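Local coordinates for DNA ligase (PDB 3GDE), which probably seals nicks in double-stranded DNA during replication, recombination and repair, using ATP and passing through an adenylated lysine intermediate, at residues Met229-Ala234 / Arg414-Lys420; Val226-Leu230 / Pro408-Lys413; Ala248-Asp254 / His397-Lys403. All coordinates share one frame; numbering follows the deposited sequence.

Contact 1: residues Met229-Ala234 / Arg414-Lys420; sequences MLAQVA and RGKNWLK. With PO4 (phosphate ion), chain B; PO4 (phosphate ion), chain C.
R414 reaches the backbone of A231 through its NE, which donates to A231 O at 3.1 Å from above, about 50° out of the carbonyl plane. One face of the guanidinium lies against L230 CB, and L230 CD1 approaches R414 NH1, which bonds to O4 of one phosphate ion (3.2 Å). K420, on the face of A231 and V233, brings CE against A231 O, and its NZ donates to O2 of a second phosphate at 3.0 Å.

Backbone pairing positions K420: Q232 pairs in parallel with L419 and V233 with K420, through Q232 N to W418 O, K420 N to Q232 O (2.8 Å) and A234 N to K420 O (2.9 Å, 169° at the hydrogen). Further back, where direct pairing is loose, two waters bridge L230 O to the G415 and W418 backbone. M229, its CG anti to the backbone N (chi1 -177°), lays SD over the face of W418, 4.0 Å from the five-membered ring centroid, a Met-aromatic contact. R257 binds M229 O.

R414 and K420 are predicted ATP ligands, so two phosphate ions, probably from the crystallisation liquor, held by these side chains are consistent with the phosphate-binding side of a ligase adenylation site.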
loop_
_atom_site.group_PDB
_atom_site.type_symbol
_atom_site.label_atom_id
_atom_site.label_comp_id
_atom_site.label_asym_id
_atom_site.label_seq_id
_atom_site.Cartn_x
_atom_site.Cartn_y
_atom_site.Cartn_z
ATOM N N MET A 229 -1.344 12.323 7.373
ATOM C CA MET A 229 -0.390 12.588 8.453
ATOM C C MET A 229 -0.508 11.472 9.484
ATOM O O MET A 229 -1.613 11.075 9.848
ATOM C CB MET A 229 -0.662 13.951 9.096
ATOM C CG MET A 229 0.317 14.338 10.182
ATOM S SD MET A 229 0.081 16.043 10.660
ATOM C CE MET A 229 1.456 16.268 11.791
ATOM N N LEU A 230 0.629 10.963 9.947
ATOM C CA LEU A 230 0.635 9.821 10.861
ATOM C C LEU A 230 1.153 10.183 12.248
ATOM O O LEU A 230 1.973 11.087 12.383
ATOM C CB LEU A 230 1.478 8.685 10.268
ATOM C CG LEU A 230 1.103 8.147 8.884
ATOM C CD1 LEU A 230 2.113 7.086 8.452
ATOM C CD2 LEU A 230 -0.307 7.578 8.878
ATOM N N ALA A 231 0.692 9.460 13.270
ATOM C CA ALA A 231 1.118 9.693 14.650
ATOM C C ALA A 231 2.099 8.636 15.174
ATOM O O ALA A 231 2.045 7.467 14.778
ATOM C CB ALA A 231 -0.085 9.783 15.560
ATOM N N GLN A 232 2.993 9.066 16.061
ATOM C CA GLN A 232 3.881 8.159 16.793
ATOM C C GLN A 232 3.192 7.591 18.033
ATOM O O GLN A 232 2.314 8.224 18.601
ATOM C CB GLN A 232 5.160 8.878 17.232
ATOM C CG GLN A 232 6.162 9.118 16.121
ATOM C CD GLN A 232 7.414 9.824 16.624
ATOM O OE1 GLN A 232 7.724 9.801 17.824
ATOM N NE2 GLN A 232 8.147 10.453 15.703
ATOM N N VAL A 233 3.595 6.397 18.449
ATOM C CA VAL A 233 3.095 5.846 19.703
ATOM C C VAL A 233 3.834 6.525 20.864
ATOM O O VAL A 233 5.056 6.535 20.906
ATOM C CB VAL A 233 3.219 4.291 19.785
ATOM C CG1 VAL A 233 2.598 3.769 21.085
ATOM C CG2 VAL A 233 2.566 3.615 18.584
ATOM N N ALA A 234 3.077 7.118 21.782
ATOM C CA ALA A 234 3.648 7.723 22.981
ATOM C C ALA A 234 3.929 6.649 24.016
ATOM O O ALA A 234 3.200 5.658 24.102
ATOM C CB ALA A 234 2.698 8.774 23.561
ATOM N N ARG A 414 5.320 10.840 9.851
ATOM C CA ARG A 414 5.092 10.266 11.168
ATOM C C ARG A 414 6.054 10.889 12.198
ATOM O O ARG A 414 7.048 10.288 12.592
ATOM C CB ARG A 414 5.235 8.738 11.079
ATOM C CG ARG A 414 5.266 7.969 12.397
ATOM C CD ARG A 414 5.078 6.464 12.162
ATOM N NE ARG A 414 3.781 6.091 12.678
ATOM C CZ ARG A 414 2.822 5.445 12.030
ATOM N NH1 ARG A 414 2.968 4.983 10.789
ATOM N NH2 ARG A 414 1.704 5.227 12.682
ATOM N N GLY A 415 5.764 12.115 12.610
ATOM C CA GLY A 415 6.577 12.797 13.619
ATOM C C GLY A 415 5.927 12.834 14.995
ATOM O O GLY A 415 4.925 12.154 15.247
ATOM N N LYS A 416 6.497 13.643 15.883
ATOM C CA LYS A 416 6.008 13.754 17.252
ATOM C C LYS A 416 4.871 14.773 17.441
ATOM O O LYS A 416 4.400 14.961 18.561
ATOM C CB LYS A 416 7.170 14.071 18.196
ATOM C CG LYS A 416 8.194 12.946 18.299
ATOM C CD LYS A 416 9.165 13.151 19.464
ATOM C CE LYS A 416 10.385 12.225 19.337
ATOM N NZ LYS A 416 11.553 12.722 20.147
ATOM N N ASN A 417 4.423 15.421 16.364
ATOM C CA ASN A 417 3.342 16.412 16.470
ATOM C C ASN A 417 1.975 15.804 16.809
ATOM O O ASN A 417 1.102 16.476 17.364
ATOM C CB ASN A 417 3.248 17.263 15.202
ATOM C CG ASN A 417 4.289 18.382 15.158
ATOM O OD1 ASN A 417 4.517 18.991 14.107
ATOM N ND2 ASN A 417 4.915 18.663 16.297
ATOM N N TRP A 418 1.797 14.540 16.441
ATOM C CA TRP A 418 0.638 13.755 16.837
ATOM C C TRP A 418 1.193 12.545 17.550
ATOM O O TRP A 418 2.171 11.930 17.090
ATOM C CB TRP A 418 -0.154 13.276 15.622
ATOM C CG TRP A 418 -0.905 14.319 14.827
ATOM C CD1 TRP A 418 -0.784 15.683 14.907
ATOM C CD2 TRP A 418 -1.863 14.062 13.782
ATOM N NE1 TRP A 418 -1.632 16.286 14.002
ATOM C CE2 TRP A 418 -2.302 15.316 13.300
ATOM C CE3 TRP A 418 -2.407 12.892 13.227
ATOM C CZ2 TRP A 418 -3.262 15.437 12.281
ATOM C CZ3 TRP A 418 -3.364 13.014 12.219
ATOM C CH2 TRP A 418 -3.779 14.279 11.759
ATOM N N LEU A 419 0.576 12.206 18.678
ATOM C CA LEU A 419 0.942 10.996 19.416
ATOM C C LEU A 419 -0.309 10.191 19.759
ATOM O O LEU A 419 -1.320 10.756 20.186
ATOM C CB LEU A 419 1.723 11.353 20.687
ATOM C CG LEU A 419 3.019 12.163 20.549
ATOM C CD1 LEU A 419 3.380 12.778 21.890
ATOM C CD2 LEU A 419 4.192 11.334 20.014
ATOM N N LYS A 420 -0.251 8.879 19.548
ATOM C CA LYS A 420 -1.309 8.003 20.024
ATOM C C LYS A 420 -0.927 7.399 21.365
ATOM O O LYS A 420 0.178 6.892 21.540
ATOM C CB LYS A 420 -1.710 6.906 19.004
ATOM C CG LYS A 420 -0.659 6.509 17.975
ATOM C CD LYS A 420 -1.155 5.399 17.029
ATOM C CE LYS A 420 -0.569 5.595 15.634
ATOM N NZ LYS A 420 -0.541 4.366 14.794
HETATM P P PO4 B . -0.952 3.819 11.395
HETATM O O1 PO4 B . -2.210 4.266 10.678
HETATM O O2 PO4 B . -0.529 4.943 12.304
HETATM O O3 PO4 B . -1.216 2.586 12.230
HETATM O O4 PO4 B . 0.118 3.531 10.380
HETATM P P PO4 C . -3.063 1.773 15.122
HETATM O O1 PO4 C . -4.484 1.712 15.628
HETATM O O2 PO4 C . -2.100 2.250 16.179
HETATM O O3 PO4 C . -2.663 0.399 14.642
HETATM O O4 PO4 C . -3.007 2.755 13.983
HETATM O O HOH W 1 3.708 13.725 11.849
HETATM O O HOH W 2 2.738 13.106 13.968
#

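Contact 2: residues Val226-Leu230 / Pro408-Lys413; sequences VRMML and PYIPGK
M229 lies over Y409, its CB above one face of the phenol ring, 3.7 Å from the centroid and 18° off the ring normal, close enough for a CH-pi contact. Because the methionine chain is extended beyond CG, SD travels on over the same ring, 4.5 Å from the centroid, in a Met-aromatic contact. There the sulfur also accepts a weak but straight hydrogen bond from I410 N. Y409 has its ring carried anti to its own backbone N (chi1 -172°), which brings the hydroxyl up to M229 N and M228 CA. The Y409 OH accepts from M229 N at 2.8 Å and is also hydrogen-bonded to D299, so the ring is fixed at its far end as well as covered on a face.

Beyond this pair, V226 and P411 meet through V226 CG2 and P411 CG, 3.8 Å apart, and the proline CB sits against R227 O at 3.2 Å. R227 then lays CB and CG along G412, with CG 3.6 Å from G412 CA, while its guanidinium end leads away toward helix 187-197. G412 adopts a positive phi of 77°, and its N is shared between two carbonyls: it bonds to M228 O (3.1 Å), reaching it from well above the carbonyl plane, and only weakly to R227 O. One step on, L230 N donates to K413 O at 2.8 Å.

Residues I410 to K413 form a type II beta turn, with P411 and G412 at its corners and K413 N bonded back to I410 O. The contact is therefore a turn docked on an extended loop, joining the loop before strand 230-233 to the loop between strand 399-403 and residues 414-415, in the adenylation domain.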
loop_
_atom_site.group_PDB
_atom_site.type_symbol
_atom_site.label_atom_id
_atom_site.label_comp_id
_atom_site.label_asym_id
_atom_site.label_seq_id
_atom_site.Cartn_x
_atom_site.Cartn_y
_atom_site.Cartn_z
ATOM N N VAL A 226 -4.380 12.570 -0.733
ATOM C CA VAL A 226 -3.138 12.985 -0.126
ATOM C C VAL A 226 -2.749 12.018 0.993
ATOM O O VAL A 226 -3.607 11.481 1.710
ATOM C CB VAL A 226 -3.115 14.517 0.235
ATOM C CG1 VAL A 226 -4.424 15.224 -0.153
ATOM C CG2 VAL A 226 -2.684 14.793 1.689
ATOM N N ARG A 227 -1.451 11.749 1.087
ATOM C CA ARG A 227 -0.934 10.827 2.080
ATOM C C ARG A 227 -1.259 11.368 3.461
ATOM O O ARG A 227 -0.967 12.526 3.765
ATOM C CB ARG A 227 0.568 10.661 1.916
ATOM C CG ARG A 227 1.042 9.278 2.212
ATOM C CD ARG A 227 0.642 8.320 1.112
ATOM N NE ARG A 227 1.738 8.055 0.184
ATOM C CZ ARG A 227 2.720 7.193 0.421
ATOM N NH1 ARG A 227 2.760 6.518 1.562
ATOM N NH2 ARG A 227 3.674 7.015 -0.476
ATOM N N MET A 228 -1.890 10.544 4.285
ATOM C CA MET A 228 -2.334 11.003 5.597
ATOM C C MET A 228 -1.166 11.311 6.536
ATOM O O MET A 228 -0.121 10.655 6.486
ATOM C CB MET A 228 -3.270 9.976 6.232
ATOM C CG MET A 228 -4.551 9.770 5.456
ATOM S SD MET A 228 -5.250 8.198 5.915
ATOM C CE MET A 228 -6.813 8.245 5.026
ATOM N N MET A 229 -1.344 12.323 7.373
ATOM C CA MET A 229 -0.390 12.588 8.453
ATOM C C MET A 229 -0.508 11.472 9.484
ATOM O O MET A 229 -1.613 11.075 9.848
ATOM C CB MET A 229 -0.662 13.951 9.096
ATOM C CG MET A 229 0.317 14.338 10.182
ATOM S SD MET A 229 0.081 16.043 10.660
ATOM C CE MET A 229 1.456 16.268 11.791
ATOM N N LEU A 230 0.629 10.963 9.947
ATOM C CA LEU A 230 0.635 9.821 10.861
ATOM C C LEU A 230 1.153 10.183 12.248
ATOM O O LEU A 230 1.973 11.087 12.383
ATOM C CB LEU A 230 1.478 8.685 10.268
ATOM C CG LEU A 230 1.103 8.147 8.884
ATOM C CD1 LEU A 230 2.113 7.086 8.452
ATOM C CD2 LEU A 230 -0.307 7.578 8.878
ATOM N N PRO A 408 1.220 22.277 11.783
ATOM C CA PRO A 408 0.570 22.170 10.470
ATOM C C PRO A 408 0.326 20.707 10.116
ATOM O O PRO A 408 0.810 19.818 10.806
ATOM C CB PRO A 408 1.609 22.757 9.519
ATOM C CG PRO A 408 2.911 22.396 10.151
ATOM C CD PRO A 408 2.679 22.472 11.647
ATOM N N TYR A 409 -0.415 20.461 9.051
ATOM C CA TYR A 409 -0.665 19.106 8.602
ATOM C C TYR A 409 0.404 18.717 7.586
ATOM O O TYR A 409 0.563 19.394 6.554
ATOM C CB TYR A 409 -2.077 19.001 8.001
ATOM C CG TYR A 409 -2.520 17.585 7.676
ATOM C CD1 TYR A 409 -3.373 16.890 8.530
ATOM C CD2 TYR A 409 -2.084 16.947 6.514
ATOM C CE1 TYR A 409 -3.794 15.589 8.225
ATOM C CE2 TYR A 409 -2.489 15.662 6.207
ATOM C CZ TYR A 409 -3.346 14.986 7.063
ATOM O OH TYR A 409 -3.735 13.703 6.756
ATOM N N ILE A 410 1.137 17.639 7.888
ATOM C CA ILE A 410 2.257 17.198 7.050
ATOM C C ILE A 410 2.002 15.823 6.410
ATOM O O ILE A 410 2.255 14.781 7.033
ATOM C CB ILE A 410 3.605 17.180 7.832
ATOM C CG1 ILE A 410 3.838 18.493 8.606
ATOM C CG2 ILE A 410 4.774 16.877 6.884
ATOM C CD1 ILE A 410 4.276 19.686 7.759
ATOM N N PRO A 411 1.510 15.820 5.158
ATOM C CA PRO A 411 1.180 14.580 4.455
ATOM C C PRO A 411 2.288 13.525 4.495
ATOM O O PRO A 411 3.465 13.821 4.226
ATOM C CB PRO A 411 0.928 15.054 3.019
ATOM C CG PRO A 411 0.397 16.430 3.186
ATOM C CD PRO A 411 1.229 17.001 4.317
ATOM N N GLY A 412 1.901 12.313 4.872
ATOM C CA GLY A 412 2.770 11.144 4.802
ATOM C C GLY A 412 3.821 11.023 5.883
ATOM O O GLY A 412 4.588 10.073 5.880
ATOM N N LYS A 413 3.834 11.970 6.815
ATOM C CA LYS A 413 4.881 12.058 7.821
ATOM C C LYS A 413 4.415 11.547 9.175
ATOM O O LYS A 413 3.283 11.796 9.588
ATOM C CB LYS A 413 5.358 13.507 7.946
ATOM C CG LYS A 413 6.715 13.699 8.610
ATOM C CD LYS A 413 7.886 13.303 7.687
ATOM C CE LYS A 413 7.947 14.144 6.408
ATOM N NZ LYS A 413 8.586 15.468 6.628
#

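Contact 3: residues Ala248-Asp254 / His397-Lys403; sequences AVEWKFD and HEGVMIK. With PO4 (phosphate ion), chain C.
E250 and M401 form a hydrogen-bonded antiparallel pair, with E250 N to M401 O at 2.9 Å and M401 N to E250 O. A248 and K403 repeat the pattern, their two bonds lying nearly along the carbonyl axes, and V249 faces I402 in the non-hydrogen-bonded pair between them. The strand segments run at 144° to each other. Past the last regular pair, K252 still binds through its backbone: its N donates to G399 O from above that carbonyl's plane, and its O accepts from E398 N at 3.0 Å.

Two salt bridges cross the face carrying E250 and K252. K403 NZ meets E250 OE1 on the syn side at 2.9 Å, the two side chains crossing at about a right angle. K252 keeps CG anti to its backbone N and bends only at chi4 (-62°), which turns NZ to E398 OE2 (3.1 Å) and to O1 of a phosphate ion (2.7 Å). M401 SD crosses the K252 stem at an angle, 3.9 Å from CD.

The aromatic contacts centre on H397. The edge of F253 points into the face of the imidazole in a T-shaped pair, planes at 81°, with F253 CD1 over the ring centre. W251 approaches obliquely through CZ3. In the ring plane, D254 N donates to H397 ND1 (3.1 Å), which fixes the imidazole's rotation.

Apolar contact comes from V249 CG1 on V400 CB, 3.8 Å apart, on the side of the sheet that carries V249 and I402.

K252 is the predicted adenylated lysine, opening the ligase KxDG motif. Around it, strand 371-379 pairs with the outer side of strand 247-252 and strand 419-422 with that of 399-403, while helix 382-394 packs on V249, W251 and V400.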
loop_
_atom_site.group_PDB
_atom_site.type_symbol
_atom_site.label_atom_id
_atom_site.label_comp_id
_atom_site.label_asym_id
_atom_site.label_seq_id
_atom_site.Cartn_x
_atom_site.Cartn_y
_atom_site.Cartn_z
ATOM N N ALA A 248 -3.893 19.601 22.088
ATOM C CA ALA A 248 -5.218 19.272 21.578
ATOM C C ALA A 248 -5.399 17.761 21.719
ATOM O O ALA A 248 -4.558 16.981 21.259
ATOM C CB ALA A 248 -5.355 19.704 20.131
ATOM N N VAL A 249 -6.477 17.351 22.381
ATOM C CA VAL A 249 -6.688 15.944 22.695
ATOM C C VAL A 249 -8.020 15.478 22.142
ATOM O O VAL A 249 -9.042 16.130 22.331
ATOM C CB VAL A 249 -6.627 15.652 24.228
ATOM C CG1 VAL A 249 -6.655 14.147 24.492
ATOM C CG2 VAL A 249 -5.379 16.255 24.863
ATOM N N GLU A 250 -7.987 14.345 21.450
ATOM C CA GLU A 250 -9.176 13.726 20.891
ATOM C C GLU A 250 -9.179 12.251 21.268
ATOM O O GLU A 250 -8.169 11.714 21.694
ATOM C CB GLU A 250 -9.183 13.864 19.365
ATOM C CG GLU A 250 -9.277 15.295 18.856
ATOM C CD GLU A 250 -8.587 15.517 17.510
ATOM O OE1 GLU A 250 -8.218 14.530 16.829
ATOM O OE2 GLU A 250 -8.409 16.701 17.137
ATOM N N TRP A 251 -10.327 11.608 21.114
ATOM C CA TRP A 251 -10.422 10.164 21.237
ATOM C C TRP A 251 -9.635 9.502 20.109
ATOM O O TRP A 251 -9.592 10.020 18.998
ATOM C CB TRP A 251 -11.894 9.730 21.159
ATOM C CG TRP A 251 -12.692 9.953 22.416
ATOM C CD1 TRP A 251 -12.346 10.729 23.492
ATOM C CD2 TRP A 251 -13.988 9.412 22.716
ATOM N NE1 TRP A 251 -13.336 10.690 24.445
ATOM C CE2 TRP A 251 -14.357 9.895 23.992
ATOM C CE3 TRP A 251 -14.874 8.570 22.027
ATOM C CZ2 TRP A 251 -15.570 9.554 24.600
ATOM C CZ3 TRP A 251 -16.080 8.240 22.623
ATOM C CH2 TRP A 251 -16.418 8.730 23.897
ATOM N N LYS A 252 -8.986 8.379 20.408
ATOM C CA LYS A 252 -8.579 7.455 19.366
ATOM C C LYS A 252 -9.618 6.352 19.201
ATOM O O LYS A 252 -9.759 5.486 20.072
ATOM C CB LYS A 252 -7.211 6.836 19.633
ATOM C CG LYS A 252 -6.746 6.049 18.425
ATOM C CD LYS A 252 -5.342 5.551 18.579
ATOM C CE LYS A 252 -4.780 5.139 17.235
ATOM N NZ LYS A 252 -5.551 4.025 16.634
ATOM N N PHE A 253 -10.316 6.387 18.066
ATOM C CA PHE A 253 -11.401 5.452 17.754
ATOM C C PHE A 253 -10.954 4.055 17.305
ATOM O O PHE A 253 -9.941 3.888 16.635
ATOM C CB PHE A 253 -12.328 6.057 16.691
ATOM C CG PHE A 253 -12.942 7.366 17.100
ATOM C CD1 PHE A 253 -14.111 7.394 17.863
ATOM C CD2 PHE A 253 -12.354 8.575 16.722
ATOM C CE1 PHE A 253 -14.681 8.609 18.247
ATOM C CE2 PHE A 253 -12.912 9.798 17.103
ATOM C CZ PHE A 253 -14.075 9.817 17.867
ATOM N N ASP A 254 -11.726 3.051 17.697
ATOM C CA ASP A 254 -11.615 1.727 17.107
ATOM C C ASP A 254 -12.394 1.768 15.794
ATOM O O ASP A 254 -13.613 1.548 15.763
ATOM C CB ASP A 254 -12.174 0.654 18.051
ATOM C CG ASP A 254 -12.043 -0.761 17.485
ATOM O OD1 ASP A 254 -11.639 -0.917 16.312
ATOM O OD2 ASP A 254 -12.343 -1.729 18.215
ATOM N N HIS A 397 -13.587 2.363 22.803
ATOM C CA HIS A 397 -12.503 2.801 21.928
ATOM C C HIS A 397 -11.129 2.628 22.592
ATOM O O HIS A 397 -11.024 1.977 23.622
ATOM C CB HIS A 397 -12.771 4.224 21.422
ATOM C CG HIS A 397 -14.044 4.346 20.640
ATOM N ND1 HIS A 397 -14.182 3.857 19.359
ATOM C CD2 HIS A 397 -15.243 4.884 20.965
ATOM C CE1 HIS A 397 -15.408 4.092 18.927
ATOM N NE2 HIS A 397 -16.074 4.714 19.883
ATOM N N GLU A 398 -10.078 3.195 22.006
ATOM C CA GLU A 398 -8.713 2.704 22.270
ATOM C C GLU A 398 -7.863 3.552 23.207
ATOM O O GLU A 398 -6.922 3.038 23.828
ATOM C CB GLU A 398 -7.952 2.495 20.953
ATOM C CG GLU A 398 -8.633 1.545 19.983
ATOM C CD GLU A 398 -7.780 1.234 18.764
ATOM O OE1 GLU A 398 -8.136 0.292 18.033
ATOM O OE2 GLU A 398 -6.756 1.920 18.535
ATOM N N GLY A 399 -8.191 4.838 23.299
ATOM C CA GLY A 399 -7.387 5.797 24.048
ATOM C C GLY A 399 -7.543 7.197 23.489
ATOM O O GLY A 399 -8.642 7.605 23.088
ATOM N N VAL A 400 -6.440 7.932 23.440
ATOM C CA VAL A 400 -6.479 9.320 22.990
ATOM C C VAL A 400 -5.408 9.674 21.969
ATOM O O VAL A 400 -4.313 9.108 21.972
ATOM C CB VAL A 400 -6.401 10.340 24.170
ATOM C CG1 VAL A 400 -7.710 10.369 24.970
ATOM C CG2 VAL A 400 -5.211 10.051 25.066
ATOM N N MET A 401 -5.752 10.615 21.092
ATOM C CA MET A 401 -4.771 11.266 20.243
ATOM C C MET A 401 -4.388 12.560 20.933
ATOM O O MET A 401 -5.256 13.283 21.428
ATOM C CB MET A 401 -5.337 11.545 18.841
ATOM C CG MET A 401 -5.765 10.301 18.064
ATOM S SD MET A 401 -4.381 9.192 17.714
ATOM C CE MET A 401 -3.374 10.218 16.658
ATOM N N ILE A 402 -3.091 12.840 20.977
ATOM C CA ILE A 402 -2.572 14.066 21.578
ATOM C C ILE A 402 -1.767 14.845 20.548
ATOM O O ILE A 402 -0.726 14.378 20.076
ATOM C CB ILE A 402 -1.708 13.767 22.827
ATOM C CG1 ILE A 402 -2.575 13.109 23.916
ATOM C CG2 ILE A 402 -1.052 15.059 23.344
ATOM C CD1 ILE A 402 -1.807 12.480 25.038
ATOM N N LYS A 403 -2.241 16.044 20.218
ATOM C CA LYS A 403 -1.703 16.802 19.084
ATOM C C LYS A 403 -1.286 18.227 19.452
ATOM O O LYS A 403 -1.936 18.871 20.266
ATOM C CB LYS A 403 -2.739 16.843 17.951
ATOM C CG LYS A 403 -3.311 15.484 17.560
ATOM C CD LYS A 403 -4.442 15.625 16.572
ATOM C CE LYS A 403 -4.785 14.276 15.945
ATOM N NZ LYS A 403 -5.919 14.400 14.995
HETATM P P PO4 C . -3.063 1.773 15.122
HETATM O O1 PO4 C . -4.484 1.712 15.628
HETATM O O2 PO4 C . -2.100 2.250 16.179
HETATM O O3 PO4 C . -2.663 0.399 14.642
HETATM O O4 PO4 C . -3.007 2.755 13.983
#

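All three contacts belong to the ATP-dependent ligase domain. Contacts 1 and 2 share M229 and L230 and have centres 10 Å apart; W418 CH2 touches Y409 CE1 at 3.8 Å. Contact 3 is nested inside the chain loops closed by both. It adjoins contact 1, at 11 Å between centres, where strands 399-403 and 419-422 are neighbours: A231 CB packs on M401 CE (3.5 Å) and K403 makes a cation-pi contact with W418. One phosphate binds both K252 and K420, linking the predicted nucleophile K252 to K420, a predicted ATP ligand. Contacts 2 and 3, with centres 17 Å apart and nearest atoms about 6 Å apart, do not touch.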